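Local coordinates for Rod shape-determining protein (MreC) (PDB 5LP5) that binds penicillin-binding protein 2 in the cell wall synthesis complex and probably helps maintain the rod shape of the cell, at residues T96-T101 with R239-S244; S111-P116 with R144-L149; G127-N132 with G202-G207; I137-K142 with H152-Y157. One frame throughout, in Å; residues are numbered along the deposited sequence.

Interaction 1 (T96-T101 with R239-S244)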
loop_
_atom_site.group_PDB
_atom_site.type_symbol
_atom_site.label_atom_id
_atom_site.label_comp_id
_atom_site.label_asym_id
_atom_site.label_seq_id
_atom_site.Cartn_x
_atom_site.Cartn_y
_atom_site.Cartn_z
ATOM N N THR C 96 17.414 -36.232 -0.301
ATOM C CA THR C 96 17.386 -37.677 -0.045
ATOM C C THR C 96 16.341 -38.298 -0.925
ATOM O O THR C 96 15.249 -37.772 -1.028
ATOM C CB THR C 96 17.032 -37.981 1.418
ATOM O OG1 THR C 96 17.778 -37.115 2.259
ATOM C CG2 THR C 96 17.383 -39.375 1.774
ATOM N N PRO C 97 16.652 -39.424 -1.568
ATOM C CA PRO C 97 15.671 -40.004 -2.456
ATOM C C PRO C 97 14.514 -40.667 -1.722
ATOM O O PRO C 97 14.637 -41.059 -0.568
ATOM C CB PRO C 97 16.492 -41.012 -3.266
ATOM C CG PRO C 97 17.652 -41.370 -2.411
ATOM C CD PRO C 97 17.937 -40.135 -1.624
ATOM N N THR C 98 13.383 -40.751 -2.402
ATOM C CA THR C 98 12.148 -41.258 -1.821
ATOM C C THR C 98 11.332 -41.717 -2.996
ATOM O O THR C 98 11.607 -41.291 -4.149
ATOM C CB THR C 98 11.365 -40.164 -1.020
ATOM O OG1 THR C 98 10.163 -40.717 -0.442
ATOM C CG2 THR C 98 10.992 -38.966 -1.908
ATOM N N PHE C 99 10.341 -42.562 -2.728
ATOM C CA PHE C 99 9.465 -42.945 -3.802
ATOM C C PHE C 99 8.077 -43.195 -3.303
ATOM O O PHE C 99 7.895 -43.477 -2.133
ATOM C CB PHE C 99 10.012 -44.179 -4.534
ATOM C CG PHE C 99 10.222 -45.362 -3.652
ATOM C CD1 PHE C 99 9.265 -46.357 -3.636
ATOM C CD2 PHE C 99 11.342 -45.488 -2.826
ATOM C CE1 PHE C 99 9.420 -47.493 -2.849
ATOM C CE2 PHE C 99 11.489 -46.612 -2.018
ATOM C CZ PHE C 99 10.535 -47.621 -2.044
ATOM N N MET C 100 7.111 -43.075 -4.211
ATOM C CA MET C 100 5.717 -43.249 -3.841
ATOM C C MET C 100 5.341 -44.722 -3.904
ATOM O O MET C 100 5.750 -45.441 -4.792
ATOM C CB MET C 100 4.786 -42.358 -4.676
ATOM C CG MET C 100 4.471 -42.842 -6.069
ATOM S SD MET C 100 3.464 -41.644 -6.960
ATOM C CE MET C 100 1.815 -42.121 -6.430
ATOM N N THR C 101 4.544 -45.158 -2.942
ATOM C CA THR C 101 4.031 -46.533 -2.923
ATOM C C THR C 101 2.641 -46.638 -3.511
ATOM O O THR C 101 2.272 -47.637 -4.108
ATOM C CB THR C 101 3.969 -47.095 -1.497
ATOM O OG1 THR C 101 2.957 -46.406 -0.731
ATOM C CG2 THR C 101 5.365 -47.009 -0.848
ATOM N N ARG C 239 8.257 -40.482 -10.513
ATOM C CA ARG C 239 9.418 -41.328 -10.234
ATOM C C ARG C 239 10.679 -40.477 -10.225
ATOM O O ARG C 239 10.702 -39.378 -10.767
ATOM C CB ARG C 239 9.508 -42.482 -11.228
ATOM C CG ARG C 239 8.385 -43.499 -10.993
ATOM C CD ARG C 239 8.454 -44.733 -11.865
ATOM N NE ARG C 239 8.720 -44.434 -13.283
ATOM C CZ ARG C 239 7.801 -44.196 -14.225
ATOM N NH1 ARG C 239 6.506 -44.181 -13.940
ATOM N NH2 ARG C 239 8.199 -43.959 -15.469
ATOM N N HIS C 240 11.719 -40.997 -9.576
ATOM C CA HIS C 240 12.998 -40.296 -9.399
ATOM C C HIS C 240 12.875 -39.061 -8.508
ATOM O O HIS C 240 13.350 -37.987 -8.881
ATOM C CB HIS C 240 13.615 -39.915 -10.745
ATOM C CG HIS C 240 13.931 -41.086 -11.623
ATOM N ND1 HIS C 240 14.790 -42.099 -11.241
ATOM C CD2 HIS C 240 13.528 -41.388 -12.883
ATOM C CE1 HIS C 240 14.878 -42.989 -12.214
ATOM N NE2 HIS C 240 14.127 -42.581 -13.222
ATOM N N VAL C 241 12.246 -39.234 -7.341
ATOM C CA VAL C 241 11.864 -38.123 -6.481
ATOM C C VAL C 241 12.802 -37.985 -5.297
ATOM O O VAL C 241 13.153 -38.980 -4.670
ATOM C CB VAL C 241 10.429 -38.275 -5.959
ATOM C CG1 VAL C 241 10.079 -37.154 -4.982
ATOM C CG2 VAL C 241 9.444 -38.314 -7.120
ATOM N N PHE C 242 13.194 -36.741 -5.013
ATOM C CA PHE C 242 14.091 -36.415 -3.910
ATOM C C PHE C 242 13.395 -35.509 -2.884
ATOM O O PHE C 242 12.690 -34.578 -3.244
ATOM C CB PHE C 242 15.327 -35.704 -4.460
ATOM C CG PHE C 242 16.211 -36.579 -5.294
ATOM C CD1 PHE C 242 17.252 -37.278 -4.716
ATOM C CD2 PHE C 242 16.037 -36.670 -6.655
ATOM C CE1 PHE C 242 18.082 -38.080 -5.477
ATOM C CE2 PHE C 242 16.863 -37.478 -7.433
ATOM C CZ PHE C 242 17.886 -38.183 -6.840
ATOM N N LEU C 243 13.643 -35.765 -1.609
ATOM C CA LEU C 243 13.098 -34.962 -0.520
ATOM C C LEU C 243 14.054 -33.860 -0.152
ATOM O O LEU C 243 15.251 -34.097 0.044
ATOM C CB LEU C 243 12.884 -35.843 0.708
ATOM C CG LEU C 243 12.118 -35.241 1.879
ATOM C CD1 LEU C 243 10.622 -35.235 1.625
ATOM C CD2 LEU C 243 12.343 -36.115 3.106
ATOM N N SER C 244 13.542 -32.647 -0.011
ATOM C CA SER C 244 14.390 -31.494 0.298
ATOM C C SER C 244 14.386 -31.139 1.772
ATOM O O SER C 244 13.395 -30.625 2.263
ATOM C CB SER C 244 13.934 -30.281 -0.496
ATOM O OG SER C 244 14.612 -29.138 -0.017
#

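Interaction 2 (S111-P116 with R144-L149)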
loop_
_atom_site.group_PDB
_atom_site.type_symbol
_atom_site.label_atom_id
_atom_site.label_comp_id
_atom_site.label_asym_id
_atom_site.label_seq_id
_atom_site.Cartn_x
_atom_site.Cartn_y
_atom_site.Cartn_z
ATOM N N SER C 111 -2.125 -36.357 -4.109
ATOM C CA SER C 111 -1.788 -36.791 -2.759
ATOM C C SER C 111 -1.224 -38.196 -2.804
ATOM O O SER C 111 -1.879 -39.120 -3.315
ATOM C CB SER C 111 -3.017 -36.766 -1.849
ATOM O OG SER C 111 -3.340 -35.436 -1.484
ATOM N N VAL C 112 -0.016 -38.383 -2.269
ATOM C CA VAL C 112 0.635 -39.685 -2.350
ATOM C C VAL C 112 1.255 -40.162 -1.044
ATOM O O VAL C 112 1.693 -39.359 -0.215
ATOM C CB VAL C 112 1.726 -39.697 -3.441
ATOM C CG1 VAL C 112 1.131 -39.347 -4.788
ATOM C CG2 VAL C 112 2.866 -38.750 -3.091
ATOM N N SER C 113 1.310 -41.479 -0.899
ATOM C CA SER C 113 2.008 -42.108 0.217
ATOM C C SER C 113 3.445 -42.401 -0.196
ATOM O O SER C 113 3.687 -43.001 -1.239
ATOM C CB SER C 113 1.340 -43.430 0.618
ATOM O OG SER C 113 0.159 -43.254 1.381
ATOM N N LEU C 114 4.394 -41.980 0.643
ATOM C CA LEU C 114 5.807 -42.132 0.368
ATOM C C LEU C 114 6.451 -43.148 1.282
ATOM O O LEU C 114 6.072 -43.314 2.429
ATOM C CB LEU C 114 6.515 -40.808 0.570
ATOM C CG LEU C 114 6.082 -39.697 -0.377
ATOM C CD1 LEU C 114 6.634 -38.368 0.116
ATOM C CD2 LEU C 114 6.571 -39.955 -1.784
ATOM N N ASN C 115 7.450 -43.824 0.770
ATOM C CA ASN C 115 8.151 -44.785 1.570
ATOM C C ASN C 115 8.889 -44.071 2.695
ATOM O O ASN C 115 9.596 -43.085 2.437
ATOM C CB ASN C 115 9.154 -45.522 0.728
ATOM C CG ASN C 115 9.551 -46.834 1.347
ATOM O OD1 ASN C 115 8.684 -47.588 1.810
ATOM N ND2 ASN C 115 10.853 -47.107 1.411
ATOM N N PRO C 116 8.733 -44.550 3.947
ATOM C CA PRO C 116 9.378 -43.950 5.114
ATOM C C PRO C 116 10.849 -43.644 4.915
ATOM O O PRO C 116 11.542 -44.371 4.205
ATOM C CB PRO C 116 9.239 -45.030 6.188
ATOM C CG PRO C 116 8.024 -45.786 5.809
ATOM C CD PRO C 116 7.882 -45.691 4.327
ATOM N N ARG C 144 3.558 -41.717 9.116
ATOM C CA ARG C 144 3.336 -41.846 7.658
ATOM C C ARG C 144 3.857 -40.645 6.887
ATOM O O ARG C 144 3.594 -39.494 7.227
ATOM C CB ARG C 144 1.847 -41.999 7.353
ATOM C CG ARG C 144 1.227 -43.164 8.075
ATOM C CD ARG C 144 -0.232 -43.343 7.767
ATOM N NE ARG C 144 -0.696 -44.585 8.379
ATOM C CZ ARG C 144 -0.567 -45.796 7.836
ATOM N NH1 ARG C 144 0.004 -45.954 6.646
ATOM N NH2 ARG C 144 -1.026 -46.866 8.481
ATOM N N LEU C 145 4.601 -40.910 5.836
ATOM C CA LEU C 145 5.208 -39.822 5.077
ATOM C C LEU C 145 4.308 -39.484 3.894
ATOM O O LEU C 145 4.180 -40.261 2.944
ATOM C CB LEU C 145 6.603 -40.214 4.619
ATOM C CG LEU C 145 7.406 -39.113 3.956
ATOM C CD1 LEU C 145 7.493 -37.875 4.830
ATOM C CD2 LEU C 145 8.795 -39.641 3.601
ATOM N N ASN C 146 3.655 -38.334 3.975
ATOM C CA ASN C 146 2.662 -37.967 2.983
ATOM C C ASN C 146 3.153 -36.865 2.062
ATOM O O ASN C 146 3.662 -35.835 2.518
ATOM C CB ASN C 146 1.397 -37.496 3.669
ATOM C CG ASN C 146 0.727 -38.570 4.465
ATOM O OD1 ASN C 146 0.721 -39.745 4.071
ATOM N ND2 ASN C 146 0.157 -38.175 5.606
ATOM N N GLY C 147 2.965 -37.084 0.763
ATOM C CA GLY C 147 3.305 -36.073 -0.242
ATOM C C GLY C 147 2.065 -35.335 -0.715
ATOM O O GLY C 147 1.110 -35.961 -1.184
ATOM N N PHE C 148 2.069 -34.019 -0.560
ATOM C CA PHE C 148 0.999 -33.180 -1.078
ATOM C C PHE C 148 1.531 -32.384 -2.246
ATOM O O PHE C 148 2.314 -31.457 -2.076
ATOM C CB PHE C 148 0.450 -32.262 0.007
ATOM C CG PHE C 148 0.053 -32.998 1.248
ATOM C CD1 PHE C 148 -1.087 -33.780 1.270
ATOM C CD2 PHE C 148 0.844 -32.950 2.368
ATOM C CE1 PHE C 148 -1.437 -34.499 2.402
ATOM C CE2 PHE C 148 0.503 -33.661 3.504
ATOM C CZ PHE C 148 -0.647 -34.435 3.524
ATOM N N LEU C 149 1.105 -32.784 -3.441
ATOM C CA LEU C 149 1.699 -32.307 -4.680
ATOM C C LEU C 149 1.157 -30.944 -5.093
ATOM O O LEU C 149 0.230 -30.422 -4.491
ATOM C CB LEU C 149 1.459 -33.326 -5.791
ATOM C CG LEU C 149 1.942 -34.750 -5.474
ATOM C CD1 LEU C 149 1.624 -35.698 -6.614
ATOM C CD2 LEU C 149 3.434 -34.795 -5.166
#

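Interaction 3 (G127-N132 with G202-G207)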
loop_
_atom_site.group_PDB
_atom_site.type_symbol
_atom_site.label_atom_id
_atom_site.label_comp_id
_atom_site.label_asym_id
_atom_site.label_seq_id
_atom_site.Cartn_x
_atom_site.Cartn_y
_atom_site.Cartn_z
ATOM N N GLY C 127 10.340 -30.264 1.053
ATOM C CA GLY C 127 10.066 -30.022 -0.363
ATOM C C GLY C 127 10.275 -31.296 -1.152
ATOM O O GLY C 127 11.090 -32.134 -0.784
ATOM N N LEU C 128 9.517 -31.444 -2.234
ATOM C CA LEU C 128 9.672 -32.551 -3.182
ATOM C C LEU C 128 10.134 -32.052 -4.552
ATOM O O LEU C 128 9.577 -31.112 -5.108
ATOM C CB LEU C 128 8.372 -33.338 -3.336
ATOM C CG LEU C 128 7.903 -34.162 -2.107
ATOM C CD1 LEU C 128 6.567 -34.829 -2.385
ATOM C CD2 LEU C 128 8.969 -35.191 -1.765
ATOM N N VAL C 129 11.158 -32.710 -5.085
ATOM C CA VAL C 129 11.787 -32.344 -6.344
ATOM C C VAL C 129 11.867 -33.591 -7.210
ATOM O O VAL C 129 12.169 -34.664 -6.699
ATOM C CB VAL C 129 13.221 -31.816 -6.080
ATOM C CG1 VAL C 129 13.951 -31.485 -7.371
ATOM C CG2 VAL C 129 13.157 -30.576 -5.221
ATOM N N SER C 130 11.600 -33.448 -8.513
ATOM C CA SER C 130 11.812 -34.548 -9.438
ATOM C C SER C 130 12.837 -34.231 -10.518
ATOM O O SER C 130 14.043 -34.428 -10.308
ATOM C CB SER C 130 10.521 -35.117 -10.008
ATOM O OG SER C 130 10.783 -36.368 -10.642
ATOM N N HIS C 131 12.406 -33.791 -11.678
ATOM C CA HIS C 131 13.369 -33.646 -12.769
ATOM C C HIS C 131 13.867 -32.227 -12.721
ATOM O O HIS C 131 13.529 -31.416 -13.570
ATOM C CB HIS C 131 12.736 -33.995 -14.111
ATOM C CG HIS C 131 12.548 -35.464 -14.320
ATOM N ND1 HIS C 131 11.969 -36.288 -13.376
ATOM C CD2 HIS C 131 12.855 -36.258 -15.376
ATOM C CE1 HIS C 131 11.946 -37.529 -13.838
ATOM N NE2 HIS C 131 12.478 -37.538 -15.049
ATOM N N ASN C 132 14.652 -31.948 -11.684
ATOM C CA ASN C 132 15.113 -30.602 -11.354
ATOM C C ASN C 132 14.006 -29.570 -11.293
ATOM O O ASN C 132 14.186 -28.429 -11.734
ATOM C CB ASN C 132 16.199 -30.183 -12.321
ATOM C CG ASN C 132 17.567 -30.590 -11.844
ATOM O OD1 ASN C 132 17.921 -30.310 -10.675
ATOM N ND2 ASN C 132 18.363 -31.217 -12.737
ATOM N N GLY C 202 12.413 -22.381 4.232
ATOM C CA GLY C 202 12.975 -23.534 4.944
ATOM C C GLY C 202 12.383 -24.856 4.492
ATOM O O GLY C 202 12.410 -25.847 5.232
ATOM N N ILE C 203 11.861 -24.859 3.262
ATOM C CA ILE C 203 11.324 -26.055 2.612
ATOM C C ILE C 203 12.202 -26.488 1.432
ATOM O O ILE C 203 12.617 -27.646 1.318
ATOM C CB ILE C 203 9.908 -25.783 2.042
ATOM C CG1 ILE C 203 8.936 -25.393 3.159
ATOM C CG2 ILE C 203 9.396 -27.011 1.282
ATOM C CD1 ILE C 203 7.588 -24.906 2.692
ATOM N N PHE C 204 12.438 -25.535 0.539
ATOM C CA PHE C 204 13.329 -25.704 -0.602
ATOM C C PHE C 204 14.502 -24.754 -0.411
ATOM O O PHE C 204 14.395 -23.727 0.256
ATOM C CB PHE C 204 12.635 -25.284 -1.902
ATOM C CG PHE C 204 11.503 -26.171 -2.325
ATOM C CD1 PHE C 204 11.761 -27.348 -2.981
ATOM C CD2 PHE C 204 10.189 -25.801 -2.127
ATOM C CE1 PHE C 204 10.737 -28.166 -3.412
ATOM C CE2 PHE C 204 9.151 -26.618 -2.555
ATOM C CZ PHE C 204 9.430 -27.810 -3.200
ATOM N N GLY C 205 15.624 -25.103 -1.021
ATOM C CA GLY C 205 16.665 -24.136 -1.284
ATOM C C GLY C 205 16.270 -23.245 -2.444
ATOM O O GLY C 205 15.310 -23.533 -3.168
ATOM N N ALA C 206 17.012 -22.167 -2.627
ATOM C CA ALA C 206 16.725 -21.229 -3.687
ATOM C C ALA C 206 17.068 -21.798 -5.069
ATOM O O ALA C 206 18.007 -22.605 -5.229
ATOM C CB ALA C 206 17.504 -19.955 -3.464
ATOM N N GLY C 207 16.298 -21.361 -6.054
ATOM C CA GLY C 207 16.658 -21.565 -7.452
ATOM C C GLY C 207 16.161 -22.824 -8.138
ATOM O O GLY C 207 16.512 -23.072 -9.273
#

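Interaction 4 (I137-K142 with H152-Y157)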
loop_
_atom_site.group_PDB
_atom_site.type_symbol
_atom_site.label_atom_id
_atom_site.label_comp_id
_atom_site.label_asym_id
_atom_site.label_seq_id
_atom_site.Cartn_x
_atom_site.Cartn_y
_atom_site.Cartn_z
ATOM N N ILE C 137 5.148 -30.795 -1.671
ATOM C CA ILE C 137 5.766 -30.882 -0.360
ATOM C C ILE C 137 5.419 -32.186 0.313
ATOM O O ILE C 137 4.556 -32.918 -0.149
ATOM C CB ILE C 137 5.311 -29.736 0.575
ATOM C CG1 ILE C 137 3.817 -29.875 0.905
ATOM C CG2 ILE C 137 5.592 -28.380 -0.068
ATOM C CD1 ILE C 137 3.288 -28.815 1.837
ATOM N N ALA C 138 6.076 -32.453 1.429
ATOM C CA ALA C 138 5.907 -33.720 2.137
ATOM C C ALA C 138 5.933 -33.503 3.633
ATOM O O ALA C 138 6.788 -32.783 4.130
ATOM C CB ALA C 138 7.005 -34.705 1.727
ATOM N N VAL C 139 5.017 -34.143 4.336
ATOM C CA VAL C 139 4.993 -34.051 5.803
ATOM C C VAL C 139 4.878 -35.418 6.455
ATOM O O VAL C 139 4.102 -36.270 6.006
ATOM C CB VAL C 139 3.804 -33.213 6.319
ATOM C CG1 VAL C 139 4.047 -32.830 7.773
ATOM C CG2 VAL C 139 3.594 -31.977 5.455
ATOM N N LEU C 140 5.649 -35.613 7.518
ATOM C CA LEU C 140 5.521 -36.825 8.328
ATOM C C LEU C 140 4.458 -36.580 9.385
ATOM O O LEU C 140 4.542 -35.611 10.121
ATOM C CB LEU C 140 6.854 -37.170 8.980
ATOM C CG LEU C 140 6.886 -38.361 9.916
ATOM C CD1 LEU C 140 6.570 -39.638 9.166
ATOM C CD2 LEU C 140 8.248 -38.465 10.604
ATOM N N GLU C 141 3.447 -37.431 9.435
ATOM C CA GLU C 141 2.385 -37.336 10.446
ATOM C C GLU C 141 2.037 -38.737 10.907
ATOM O O GLU C 141 1.775 -39.623 10.084
ATOM C CB GLU C 141 1.120 -36.671 9.903
ATOM C CG GLU C 141 1.245 -35.174 9.638
ATOM C CD GLU C 141 0.135 -34.626 8.735
ATOM O OE1 GLU C 141 -0.374 -35.360 7.854
ATOM O OE2 GLU C 141 -0.216 -33.439 8.893
ATOM N N LYS C 142 2.035 -38.934 12.224
ATOM C CA LYS C 142 1.781 -40.230 12.825
ATOM C C LYS C 142 2.448 -41.341 12.050
ATOM O O LYS C 142 1.795 -42.271 11.602
ATOM C CB LYS C 142 0.286 -40.476 12.923
ATOM C CG LYS C 142 -0.348 -39.705 14.075
ATOM C CD LYS C 142 -1.840 -40.000 14.230
ATOM C CE LYS C 142 -2.488 -39.068 15.242
ATOM N NZ LYS C 142 -2.647 -37.684 14.687
ATOM N N HIS C 152 -2.516 -29.391 -4.631
ATOM C CA HIS C 152 -3.247 -29.862 -3.433
ATOM C C HIS C 152 -3.561 -28.691 -2.490
ATOM O O HIS C 152 -2.786 -27.753 -2.381
ATOM C CB HIS C 152 -2.461 -30.974 -2.700
ATOM C CG HIS C 152 -3.224 -31.653 -1.596
ATOM N ND1 HIS C 152 -4.517 -32.099 -1.747
ATOM C CD2 HIS C 152 -2.880 -31.948 -0.319
ATOM C CE1 HIS C 152 -4.925 -32.664 -0.624
ATOM N NE2 HIS C 152 -3.955 -32.566 0.264
ATOM N N LYS C 153 -4.694 -28.757 -1.814
ATOM C CA LYS C 153 -5.092 -27.778 -0.795
ATOM C C LYS C 153 -3.971 -27.407 0.206
ATOM O O LYS C 153 -3.889 -26.285 0.675
ATOM C CB LYS C 153 -6.319 -28.341 -0.028
ATOM C CG LYS C 153 -7.080 -27.393 0.880
ATOM C CD LYS C 153 -8.245 -28.110 1.561
ATOM C CE LYS C 153 -8.851 -27.238 2.665
ATOM N NZ LYS C 153 -10.214 -27.673 3.083
ATOM N N ARG C 154 -3.142 -28.381 0.552
ATOM C CA ARG C 154 -2.127 -28.227 1.601
ATOM C C ARG C 154 -0.743 -27.873 1.067
ATOM O O ARG C 154 0.181 -27.617 1.844
ATOM C CB ARG C 154 -1.994 -29.543 2.364
ATOM C CG ARG C 154 -3.252 -29.936 3.129
ATOM C CD ARG C 154 -3.025 -31.117 4.037
ATOM N NE ARG C 154 -1.883 -30.911 4.932
ATOM C CZ ARG C 154 -1.418 -31.820 5.783
ATOM N NH1 ARG C 154 -2.010 -32.995 5.871
ATOM N NH2 ARG C 154 -0.361 -31.550 6.539
ATOM N N CYS C 155 -0.590 -27.890 -0.257
ATOM C CA CYS C 155 0.692 -27.625 -0.875
ATOM C C CYS C 155 0.876 -26.145 -1.036
ATOM O O CYS C 155 0.128 -25.505 -1.766
ATOM C CB CYS C 155 0.799 -28.319 -2.226
ATOM S SG CYS C 155 2.251 -27.798 -3.147
ATOM N N ALA C 156 1.867 -25.605 -0.341
ATOM C CA ALA C 156 2.202 -24.184 -0.412
ATOM C C ALA C 156 3.673 -23.969 -0.098
ATOM O O ALA C 156 4.239 -24.638 0.749
ATOM C CB ALA C 156 1.348 -23.381 0.561
ATOM N N TYR C 157 4.299 -23.032 -0.802
ATOM C CA TYR C 157 5.687 -22.713 -0.546
ATOM C C TYR C 157 6.090 -21.403 -1.192
ATOM O O TYR C 157 5.299 -20.813 -1.906
ATOM C CB TYR C 157 6.583 -23.847 -0.997
ATOM C CG TYR C 157 6.382 -24.338 -2.414
ATOM C CD1 TYR C 157 7.125 -23.823 -3.461
ATOM C CD2 TYR C 157 5.502 -25.375 -2.695
ATOM C CE1 TYR C 157 6.978 -24.295 -4.761
ATOM C CE2 TYR C 157 5.356 -25.863 -3.989
ATOM C CZ TYR C 157 6.085 -25.316 -5.016
ATOM O OH TYR C 157 5.938 -25.837 -6.283
#

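Interaction 1 (T96-T101 with R239-S244)
Three backbone hydrogen bonds join the first and last strands of the N-terminal six-stranded barrel, 93-103 and 241-246, which run antiparallel and so close it. T96 and L243 form a reciprocal pair. The N-H of T96 meets a lone pair of L243 O in the carbonyl plane at 3.1 Å, and L243 N returns an almost straight bond (177°) to T96 O at 2.6 Å. Beyond them, T98 N donates to V241 O over 2.9 Å, whereas T98 O lies close to V241 O without bonding. P97, whose nitrogen carries no hydrogen, stands opposite F242 at a non-hydrogen-bonded position, where no donor is needed towards this neighbour. The backbone of F242 is instead bonded to V129 on the other side. Weaker CH donors add to the carbonyls: F242 CA lies 3.4 Å from T96 O, and P97 CA 3.5 Å from V241 O. On the buried face T98 and V241 lie alongside each other, with T98 CG2 3.7 Å from V241 CG1. On the outer face P97 CB packs on F242 CE1, 4.0 Å away. No side-chain hydrogen bond or salt bridge spans the segments, so the seam rests on main-chain bonds and apolar packing.

Interaction 2 (S111-P116 with R144-L149)
Strands 111-114 and 144-149 run antiparallel, their short axes 149° apart, with V112 and G147 as a hydrogen-bonded pair. V112 N gives a bond of 2.9 Å to G147 O, and G147 N returns one of 2.8 Å to V112 O, both in the carbonyl planes. Further along, L114 N approaches L145 O nearly along its C=O axis at 2.9 Å. G147 has no side chain on the face it shares with V112 and L114, so V112 CG2 lies 3.9 Å from G147 CA, and L114 CD1 reaches in beside G147 N. This is the lining of the antiparallel barrel, in which 144-149 is flanked by 111-114 and by 134-141; L114 also packs on A138 of the latter. L145, with CG anti to its backbone N (chi1 -173°), crosses L114 obliquely, its CG 3.9 Å from L114 CB, while its CD2 branch extends to N115 O. At the far end V112 and L149 cross at about a right angle, CG1 to CD1, 4.1 Å apart. The opposite face is more polar. There S111 OG sits at the edge of the F148 ring, 3.9 Å from CD1, and is hydrogen-bonded to D108 OD2.

Interaction 3 (G127-N132 with G202-G207)
F204 lays one face of its ring against the backbone of G127, whose CA stands 3.9 Å from the ring centroid and 24° off the normal, a CH-pi contact displaced towards the rim. The glycine has no side chain, and this allows the aromatic face to settle directly on the strand. The same ring turns its edge to the next residues: its CE1 corner lies 3.6 Å from L128 O and 3.9 Å from V129 CG2, both near the ring plane. I203 completes this buried part by bringing its CG2 branch, anti to the backbone N, to 3.4 Å from G127 N. Beyond V129 the packing ends. The chain turns away through an inverse gamma turn centred on the exposed H131, whose ND1 donates in its ring plane to S130 OG at 3.0 Å, while that hydroxyl is also hydrogen-bonded to L237 O. A206 and G207 are exposed as well and do not meet 127-132. The segment 202-207 runs alongside the outer side of strand 125-129, as part of the loop between strands 194-197 and 209-218 of the second barrel. There I203 O is hydrogen-bonded to S244 OG of strand 241-246, and the F204 ring meets Y157 edge-to-face.

Interaction 4 (I137-K142 with H152-Y157)
The first connection between the two beta barrels of MreC leaves strand 144-149 through a type I turn, H152 to C155, and folds back over strand 134-141. The charged interaction lies at the far end of that strand, where E141 and R154 reach towards each other tip to tip in a salt bridge. R154 NH2 donates to E141 OE2 at 3.0 Å, meeting the oxygen from above the carboxylate plane, and NH1 adds a weak bond of 3.5 Å to OE1. A bend at chi3 (53°) brings the guanidinium to this position, yet its plane remains 39° from that of the carboxylate. NH2 has a second acceptor, Q139 OE1 of the penicillin-binding protein 2 chain, so the salt bridge probably helps orient R154 at the protein interface. Van der Waals packing runs along the strand. V139 CG2 lies 4.1 Å from R154 NH2, the two crossing at about a right angle. I137 and Y157 pass alongside one another, oppositely directed, in apolar contact from CG2 to CD2 (4.0 Å), while Y157 OH is hydrogen-bonded to N150 OD1. The other branch of I137 leads into the turn, where its CD1 methyl lies 3.3 Å from R154 O.

Interactions 1 and 2 both knit the first barrel by antiparallel backbone hydrogen bonds, one at its closing seam and the other inside its wall, and strand 93-103, bonded to 111-114, joins them. Interaction 1 is only partly buried; interaction 2 is more so. Interactions 3 and 4 instead lay irregular chain against strands 125-129 and 134-141, and they rely on side chains. Interaction 3, nearest the centre of the chain, is aromatic and apolar, whereas interaction 4 adds a salt bridge. Penicillin-binding protein 2 touches both, mainly interaction 4, while a second MreC copy packs on M100 and R239 of interaction 1.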